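Local atomic coordinates of virulence protein vsdE (Salmonella enterica, PDB entry 5LQ6), a protein that acts as a cysteine hydrolase effector that suppresses immune responses and contributes to bacterial virulence. Residues A[130-135]-A[181-186]; A[134-139]-A[167-172]; A[171-174]-A[178-181]. The protein carries 4 engineered substitutions. One frame throughout, in Å; residues are numbered along the deposited sequence.

Interaction 1: A[130-135]-A[181-186]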
loop_
_atom_site.group_PDB
_atom_site.type_symbol
_atom_site.label_atom_id
_atom_site.label_comp_id
_atom_site.label_asym_id
_atom_site.label_seq_id
_atom_site.Cartn_x
_atom_site.Cartn_y
_atom_site.Cartn_z
ATOM N N ASP A 130 -5.948 2.651 15.286
ATOM C CA ASP A 130 -5.142 3.310 16.278
ATOM C C ASP A 130 -3.912 2.518 16.639
ATOM O O ASP A 130 -2.805 3.034 16.826
ATOM C CB ASP A 130 -5.992 3.564 17.555
ATOM C CG ASP A 130 -7.325 4.193 17.231
ATOM O OD1 ASP A 130 -8.282 3.449 16.745
ATOM O OD2 ASP A 130 -7.359 5.423 17.384
ATOM N N GLU A 131 -4.094 1.215 16.768
ATOM C CA GLU A 131 -2.972 0.329 17.055
ATOM C C GLU A 131 -2.017 0.208 15.880
ATOM O O GLU A 131 -0.799 0.080 16.071
ATOM C CB GLU A 131 -3.531 -0.981 17.499
ATOM C CG GLU A 131 -4.093 -0.832 18.913
ATOM C CD GLU A 131 -4.875 -2.028 19.376
ATOM O OE1 GLU A 131 -6.053 -2.087 19.002
ATOM O OE2 GLU A 131 -4.311 -2.871 20.155
ATOM N N VAL A 132 -2.558 0.211 14.665
ATOM C CA VAL A 132 -1.721 0.307 13.471
ATOM C C VAL A 132 -0.835 1.547 13.536
ATOM O O VAL A 132 0.389 1.453 13.300
ATOM C CB VAL A 132 -2.572 0.325 12.215
ATOM C CG1 VAL A 132 -1.714 0.661 10.989
ATOM C CG2 VAL A 132 -3.286 -1.011 11.986
ATOM N N GLU A 133 -1.421 2.695 13.849
ATOM C CA GLU A 133 -0.614 3.927 13.937
ATOM C C GLU A 133 0.503 3.794 14.969
ATOM O O GLU A 133 1.633 4.145 14.720
ATOM C CB GLU A 133 -1.523 5.125 14.261
ATOM C CG GLU A 133 -0.796 6.436 14.395
ATOM C CD GLU A 133 -1.659 7.547 14.968
ATOM O OE1 GLU A 133 -2.327 7.323 15.998
ATOM O OE2 GLU A 133 -1.691 8.637 14.369
ATOM N N LYS A 134 0.168 3.279 16.136
ATOM C CA LYS A 134 1.158 3.141 17.211
ATOM C C LYS A 134 2.272 2.200 16.808
ATOM O O LYS A 134 3.475 2.475 17.037
ATOM C CB LYS A 134 0.448 2.584 18.473
ATOM C CG LYS A 134 1.400 2.357 19.634
ATOM C CD LYS A 134 0.674 1.758 20.822
ATOM C CE LYS A 134 1.632 0.943 21.690
ATOM N NZ LYS A 134 1.053 0.601 23.027
ATOM N N GLU A 135 1.948 1.087 16.159
ATOM C CA GLU A 135 2.947 0.117 15.753
ATOM C C GLU A 135 3.900 0.720 14.727
ATOM O O GLU A 135 5.095 0.491 14.761
ATOM C CB GLU A 135 2.286 -1.133 15.176
ATOM C CG GLU A 135 3.181 -2.176 14.537
ATOM C CD GLU A 135 4.128 -2.841 15.528
ATOM O OE1 GLU A 135 3.891 -2.745 16.765
ATOM O OE2 GLU A 135 5.114 -3.478 15.053
ATOM N N VAL A 181 2.036 9.674 11.344
ATOM C CA VAL A 181 1.599 8.736 10.301
ATOM C C VAL A 181 0.568 9.405 9.391
ATOM O O VAL A 181 -0.431 9.918 9.862
ATOM C CB VAL A 181 0.960 7.489 10.921
ATOM C CG1 VAL A 181 0.480 6.508 9.864
ATOM C CG2 VAL A 181 1.957 6.813 11.820
ATOM N N GLN A 182 0.884 9.422 8.092
ATOM C CA GLN A 182 -0.076 9.787 7.091
ATOM C C GLN A 182 -0.630 8.535 6.422
ATOM O O GLN A 182 0.090 7.864 5.686
ATOM C CB GLN A 182 0.524 10.719 6.069
ATOM C CG GLN A 182 -0.429 11.180 4.988
ATOM C CD GLN A 182 -1.532 12.032 5.540
ATOM O OE1 GLN A 182 -1.251 13.136 6.086
ATOM N NE2 GLN A 182 -2.763 11.529 5.543
ATOM N N PHE A 183 -1.894 8.251 6.670
ATOM C CA PHE A 183 -2.594 7.221 5.871
ATOM C C PHE A 183 -2.841 7.738 4.502
ATOM O O PHE A 183 -3.161 8.927 4.304
ATOM C CB PHE A 183 -3.835 6.753 6.600
ATOM C CG PHE A 183 -3.529 5.994 7.868
ATOM C CD1 PHE A 183 -3.018 4.734 7.811
ATOM C CD2 PHE A 183 -3.742 6.548 9.133
ATOM C CE1 PHE A 183 -2.731 3.984 8.960
ATOM C CE2 PHE A 183 -3.450 5.808 10.264
ATOM C CZ PHE A 183 -2.952 4.539 10.179
ATOM N N ILE A 184 -2.710 6.838 3.526
ATOM C CA ILE A 184 -2.877 7.160 2.106
ATOM C C ILE A 184 -3.786 6.089 1.512
ATOM O O ILE A 184 -3.495 4.911 1.623
ATOM C CB ILE A 184 -1.569 7.213 1.329
ATOM C CG1 ILE A 184 -0.560 8.114 1.995
ATOM C CG2 ILE A 184 -1.823 7.623 -0.092
ATOM C CD1 ILE A 184 0.853 7.767 1.639
ATOM N N ASP A 185 -4.882 6.481 0.899
ATOM C CA ASP A 185 -5.775 5.512 0.233
ATOM C C ASP A 185 -5.933 5.969 -1.187
ATOM O O ASP A 185 -6.876 6.730 -1.491
ATOM C CB ASP A 185 -7.092 5.317 0.986
ATOM C CG ASP A 185 -7.885 4.158 0.483
ATOM O OD1 ASP A 185 -7.612 3.694 -0.636
ATOM O OD2 ASP A 185 -8.758 3.674 1.230
ATOM N N SER A 186 -5.062 5.508 -2.093
ATOM C CA SER A 186 -5.079 5.953 -3.479
ATOM C C SER A 186 -6.317 5.463 -4.206
ATOM O O SER A 186 -6.703 6.042 -5.245
ATOM C CB SER A 186 -3.833 5.544 -4.208
ATOM O OG SER A 186 -3.724 4.112 -4.304
HETATM O O HOH W 1 0.605 10.038 13.837
HETATM O O HOH W 2 -2.641 9.266 11.541
#

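Interaction 2: A[134-139]-A[167-172]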
loop_
_atom_site.group_PDB
_atom_site.type_symbol
_atom_site.label_atom_id
_atom_site.label_comp_id
_atom_site.label_asym_id
_atom_site.label_seq_id
_atom_site.Cartn_x
_atom_site.Cartn_y
_atom_site.Cartn_z
ATOM N N LYS A 134 0.168 3.279 16.136
ATOM C CA LYS A 134 1.158 3.141 17.211
ATOM C C LYS A 134 2.272 2.200 16.808
ATOM O O LYS A 134 3.475 2.475 17.037
ATOM C CB LYS A 134 0.448 2.584 18.473
ATOM C CG LYS A 134 1.400 2.357 19.634
ATOM C CD LYS A 134 0.674 1.758 20.822
ATOM C CE LYS A 134 1.632 0.943 21.690
ATOM N NZ LYS A 134 1.053 0.601 23.027
ATOM N N GLU A 135 1.948 1.087 16.159
ATOM C CA GLU A 135 2.947 0.117 15.753
ATOM C C GLU A 135 3.900 0.720 14.727
ATOM O O GLU A 135 5.095 0.491 14.761
ATOM C CB GLU A 135 2.286 -1.133 15.176
ATOM C CG GLU A 135 3.181 -2.176 14.537
ATOM C CD GLU A 135 4.128 -2.841 15.528
ATOM O OE1 GLU A 135 3.891 -2.745 16.765
ATOM O OE2 GLU A 135 5.114 -3.478 15.053
ATOM N N ILE A 136 3.331 1.486 13.784
ATOM C CA ILE A 136 4.135 2.114 12.765
ATOM C C ILE A 136 5.050 3.151 13.414
ATOM O O ILE A 136 6.252 3.214 13.048
ATOM C CB ILE A 136 3.244 2.748 11.687
ATOM C CG1 ILE A 136 2.709 1.614 10.819
ATOM C CG2 ILE A 136 4.058 3.745 10.866
ATOM C CD1 ILE A 136 1.631 2.046 9.857
ATOM N N LEU A 137 4.503 3.969 14.320
ATOM C CA LEU A 137 5.389 4.945 15.016
ATOM C C LEU A 137 6.476 4.273 15.789
ATOM O O LEU A 137 7.603 4.783 15.864
ATOM C CB LEU A 137 4.594 5.897 15.854
ATOM C CG LEU A 137 3.734 6.893 15.092
ATOM C CD1 LEU A 137 2.731 7.576 16.031
ATOM C CD2 LEU A 137 4.584 7.870 14.267
ATOM N N ASN A 138 6.185 3.123 16.358
ATOM C CA ASN A 138 7.233 2.376 17.072
ATOM C C ASN A 138 8.302 1.838 16.148
ATOM O O ASN A 138 9.526 1.929 16.447
ATOM C CB ASN A 138 6.626 1.273 17.906
ATOM C CG ASN A 138 7.643 0.618 18.848
ATOM O OD1 ASN A 138 8.245 1.286 19.685
ATOM N ND2 ASN A 138 7.875 -0.653 18.662
ATOM N N ARG A 139 7.903 1.245 15.040
ATOM C CA ARG A 139 8.857 0.786 14.070
ATOM C C ARG A 139 9.731 1.949 13.549
ATOM O O ARG A 139 10.968 1.793 13.345
ATOM C CB ARG A 139 8.216 0.052 12.896
ATOM C CG ARG A 139 7.576 -1.270 13.244
ATOM C CD ARG A 139 7.126 -1.964 11.977
ATOM N NE ARG A 139 6.140 -3.020 12.218
ATOM C CZ ARG A 139 5.808 -3.956 11.325
ATOM N NH1 ARG A 139 6.404 -4.029 10.132
ATOM N NH2 ARG A 139 4.900 -4.853 11.646
ATOM N N PHE A 167 -4.436 -0.360 1.746
ATOM C CA PHE A 167 -4.083 1.040 1.616
ATOM C C PHE A 167 -2.664 1.223 2.161
ATOM O O PHE A 167 -1.968 0.239 2.394
ATOM C CB PHE A 167 -5.133 1.964 2.232
ATOM C CG PHE A 167 -5.471 1.659 3.676
ATOM C CD1 PHE A 167 -6.305 0.620 3.977
ATOM C CD2 PHE A 167 -4.912 2.393 4.717
ATOM C CE1 PHE A 167 -6.640 0.337 5.290
ATOM C CE2 PHE A 167 -5.235 2.101 6.030
ATOM C CZ PHE A 167 -6.072 1.064 6.309
ATOM N N ASN A 168 -2.218 2.435 2.307
ATOM C CA ASN A 168 -0.821 2.727 2.623
ATOM C C ASN A 168 -0.676 3.626 3.828
ATOM O O ASN A 168 -1.609 4.297 4.256
ATOM C CB ASN A 168 -0.089 3.365 1.427
ATOM C CG ASN A 168 -0.089 2.480 0.193
ATOM O OD1 ASN A 168 -1.108 2.305 -0.466
ATOM N ND2 ASN A 168 1.070 1.914 -0.100
ATOM N N ALA A 169 0.502 3.618 4.435
ATOM C CA ALA A 169 0.790 4.520 5.537
ATOM C C ALA A 169 2.275 4.915 5.403
ATOM O O ALA A 169 3.140 4.054 5.177
ATOM C CB ALA A 169 0.525 3.877 6.863
ATOM N N VAL A 170 2.561 6.209 5.549
ATOM C CA VAL A 170 3.912 6.718 5.516
ATOM C C VAL A 170 4.125 7.667 6.672
ATOM O O VAL A 170 3.285 8.513 6.950
ATOM C CB VAL A 170 4.232 7.419 4.194
ATOM C CG1 VAL A 170 5.622 8.042 4.143
ATOM C CG2 VAL A 170 4.111 6.466 2.998
ATOM N N VAL A 171 5.257 7.530 7.325
ATOM C CA VAL A 171 5.658 8.484 8.393
ATOM C C VAL A 171 6.277 9.708 7.761
ATOM O O VAL A 171 7.223 9.615 6.943
ATOM C CB VAL A 171 6.646 7.815 9.372
ATOM C CG1 VAL A 171 7.107 8.811 10.423
ATOM C CG2 VAL A 171 6.056 6.580 10.009
ATOM N N ILE A 172 5.709 10.848 8.099
ATOM C CA ILE A 172 6.144 12.156 7.599
ATOM C C ILE A 172 6.866 12.879 8.718
ATOM O O ILE A 172 6.327 13.000 9.805
ATOM C CB ILE A 172 4.972 13.020 7.100
ATOM C CG1 ILE A 172 4.193 12.275 6.008
ATOM C CG2 ILE A 172 5.494 14.384 6.613
ATOM C CD1 ILE A 172 3.041 13.064 5.416
#

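Interaction 3: A[171-174]-A[178-181]. Engineered in segment 171-174: Ser-173 (natural residue Cys).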
loop_
_atom_site.group_PDB
_atom_site.type_symbol
_atom_site.label_atom_id
_atom_site.label_comp_id
_atom_site.label_asym_id
_atom_site.label_seq_id
_atom_site.Cartn_x
_atom_site.Cartn_y
_atom_site.Cartn_z
ATOM N N VAL A 171 5.257 7.530 7.325
ATOM C CA VAL A 171 5.658 8.484 8.393
ATOM C C VAL A 171 6.277 9.708 7.761
ATOM O O VAL A 171 7.223 9.615 6.943
ATOM C CB VAL A 171 6.646 7.815 9.372
ATOM C CG1 VAL A 171 7.107 8.811 10.423
ATOM C CG2 VAL A 171 6.056 6.580 10.009
ATOM N N ILE A 172 5.709 10.848 8.099
ATOM C CA ILE A 172 6.144 12.156 7.599
ATOM C C ILE A 172 6.866 12.879 8.718
ATOM O O ILE A 172 6.327 13.000 9.805
ATOM C CB ILE A 172 4.972 13.020 7.100
ATOM C CG1 ILE A 172 4.193 12.275 6.008
ATOM C CG2 ILE A 172 5.494 14.384 6.613
ATOM C CD1 ILE A 172 3.041 13.064 5.416
ATOM N N SER A 173 8.073 13.357 8.393
ATOM C CA SER A 173 8.884 14.139 9.329
ATOM C C SER A 173 9.085 15.549 8.799
ATOM O O SER A 173 9.881 15.756 7.871
ATOM C CB SER A 173 10.217 13.415 9.540
ATOM O OG SER A 173 9.987 12.204 10.208
ATOM N N GLU A 174 8.337 16.491 9.352
ATOM C CA GLU A 174 8.375 17.914 9.002
ATOM C C GLU A 174 9.287 18.614 9.988
ATOM O O GLU A 174 9.461 18.200 11.104
ATOM C CB GLU A 174 6.953 18.526 9.036
ATOM C CG GLU A 174 6.068 18.039 7.871
ATOM C CD GLU A 174 4.571 18.386 7.991
ATOM O OE1 GLU A 174 4.155 19.100 8.943
ATOM O OE2 GLU A 174 3.761 17.973 7.079
ATOM N N LYS A 178 7.110 16.484 15.551
ATOM C CA LYS A 178 7.135 15.064 15.794
ATOM C C LYS A 178 6.694 14.333 14.519
ATOM O O LYS A 178 5.784 14.751 13.830
ATOM C CB LYS A 178 6.207 14.702 16.932
ATOM C CG LYS A 178 6.713 15.048 18.308
ATOM C CD LYS A 178 5.679 14.668 19.370
ATOM C CE LYS A 178 6.057 15.172 20.758
ATOM N NZ LYS A 178 7.088 14.281 21.341
ATOM N N PRO A 179 7.371 13.214 14.192
ATOM C CA PRO A 179 6.921 12.389 13.043
ATOM C C PRO A 179 5.474 11.965 13.251
ATOM O O PRO A 179 5.046 11.688 14.397
ATOM C CB PRO A 179 7.865 11.196 13.095
ATOM C CG PRO A 179 9.160 11.765 13.678
ATOM C CD PRO A 179 8.684 12.767 14.706
ATOM N N TYR A 180 4.713 11.916 12.159
ATOM C CA TYR A 180 3.346 11.485 12.233
ATOM C C TYR A 180 3.053 10.519 11.117
ATOM O O TYR A 180 3.704 10.527 10.068
ATOM C CB TYR A 180 2.359 12.672 12.212
ATOM C CG TYR A 180 2.345 13.477 10.962
ATOM C CD1 TYR A 180 1.516 13.138 9.893
ATOM C CD2 TYR A 180 3.109 14.611 10.810
ATOM C CE1 TYR A 180 1.483 13.858 8.737
ATOM C CE2 TYR A 180 3.096 15.343 9.643
ATOM C CZ TYR A 180 2.251 15.017 8.607
ATOM O OH TYR A 180 2.194 15.768 7.463
ATOM N N VAL A 181 2.036 9.674 11.344
ATOM C CA VAL A 181 1.599 8.736 10.301
ATOM C C VAL A 181 0.568 9.405 9.391
ATOM O O VAL A 181 -0.431 9.918 9.862
ATOM C CB VAL A 181 0.960 7.489 10.921
ATOM C CG1 VAL A 181 0.480 6.508 9.864
ATOM C CG2 VAL A 181 1.957 6.813 11.820
HETATM O O HOH W 3 6.303 15.633 11.163
#

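Interaction 1: A[130-135]-A[181-186]
The carboxylate oxygen OE2 of Glu-133 is gripped by two waters, and both lead to the backbone of Val-181. The first gives a hydrogen to Glu-133 OE2 at 2.7 Å and takes one from Val-181 N at 2.9 Å. The second donates both ways, to Glu-133 OE2 at 3.0 Å and to Val-181 O at 2.9 Å. CG of Glu-133 leaves anti to the backbone N (chi1 179°), and the chain runs on extended until its carboxylate stands beside the strand. On the way, Glu-133 CG lies 3.8 Å from CG2 of Val-181.

The same turn of helix 129-143 also meets the ring of Phe-183. CG1 of Val-132 comes to the ring edge, near its plane, 4.0 Å from Phe-183 CE1. Val-181 CG1, two residues back on the same strand, sits over the centre of one ring face, 3.9 Å above the plane, while Leu-196 of helix 196-200 also packs on Phe-183.

Strand 180-184 is outermost in its sheet, and the outward N-H and C=O of Val-181 are met by two waters that the carboxylate of Glu-133 holds in place.

Interaction 2: A[134-139]-A[167-172]
Ile-136, the residue that meets Ala-169 and Val-171 of the strand, is flanked along its helix by a flat pair, the guanidinium of Arg-139 and the carboxylate of Glu-135. The carboxylate lies at the edge of the guanidinium, in its plane, instead of over a face. Arg-139 NE donates to Glu-135 OE2 at 3.0 Å with a nearly straight N-H...O angle of 165°, a salt bridge spanning one helical turn. OE2 receives it on its anti side, 16° out of the carboxylate plane. Arg-139 also packs on Phe-148 of the neighbouring strand and on Glu-145.

The crossing from helix to sheet is wholly aliphatic, and both branches of Ile-136 take part. CG2 stands anti to the backbone N and touches CG2 of Val-171 at 3.6 Å; the two side chains run past each other in opposite directions. The other branch extends through CG1 (chi2 170°) and brings CD1 to within 3.7 Å of Ala-169 CB. There CD1 ends against the methyl of Ala-169, the side chain that points toward the helix two residues before Val-171.

Here helix 129-143 covers one face of a four-stranded antiparallel sheet, and helix 55-65 covers the other, where Val-170 turns away from Ile-136 and packs on Leu-58. This arrangement is consistent with a papain-like fold, as expected for a member of the CA clan of peptidases. Strand 163-172 is an inner strand: Ala-169 bonds through its backbone to Phe-148, while Val-170 bonds to Gln-182 on the other neighbour. Ile-136 spans these strands as well, touching Phe-148 and Ile-150 on one side of Ala-169 and Val-181 on the other.

Interaction 3: A[171-174]-A[178-181]
Ile-172 and Tyr-180 form the hydrogen-bonded pair near the turn end of an antiparallel beta hairpin, strands 163-172 and 180-184. Both backbone bonds of the pair are made: Ile-172 N donates to Tyr-180 O at 2.8 Å, and Tyr-180 N returns to Ile-172 O at 3.1 Å. Val-171 and Val-181 follow as a non-hydrogen-bonded pair, their side chains on the face covered by helix 129-143.

Ile-172 O has a second donor, a water 3.0 Å away. That water also gives a hydrogen to Lys-178 O at 2.9 Å and accepts one from Glu-174 N, likewise at 2.9 Å. It thus carries the ladder past the last strand pair, where the two arms of the hairpin have begun to separate, and satisfies three backbone groups at once. Ser-173, an engineered residue in place of the natural Cys, directs its OG to the hydroxyl of Tyr-140, and its carbonyl O accepts from Asn-52 ND2.

Tyr-180 holds CG between its backbone N and carbonyl carbon (chi1 64°), which folds the ring back across the hairpin. CB of Ile-172 then lies over one ring face, 4.0 Å from the ring centroid, in a CH-pi contact. The phenol donates to Glu-174, whose other oxygen, OE1, forms a salt bridge with Lys-177 in the turn. Tyr-180 OH reaches Glu-174 OE2 at 2.7 Å from above the carboxylate, 58° out of its plane, with the carboxylate and ring planes turned 82° apart.

Overall arrangement
All three contacts lie on one hairpin, and interactions 1 and 2 join it to helix 129-143. Interactions 1 and 2 lie with centres about 5 Å apart, one seating helix 129-143 on strand 180-184, the other on strand 163-172; interaction 3, centred about 9 Å from interaction 2 and 11 Å from interaction 1, ties those strands together at the turn. Val-181 belongs to both interactions 1 and 3, and its CG2 lies 3.8 Å from Ile-136 CG2 of interaction 2. The opposite end of the hairpin leads to the probable active site: Asp-185 OD2 bonds to His-165 NE2, in a geometry consistent with a Cys-His-Asp triad completed by Cys-76.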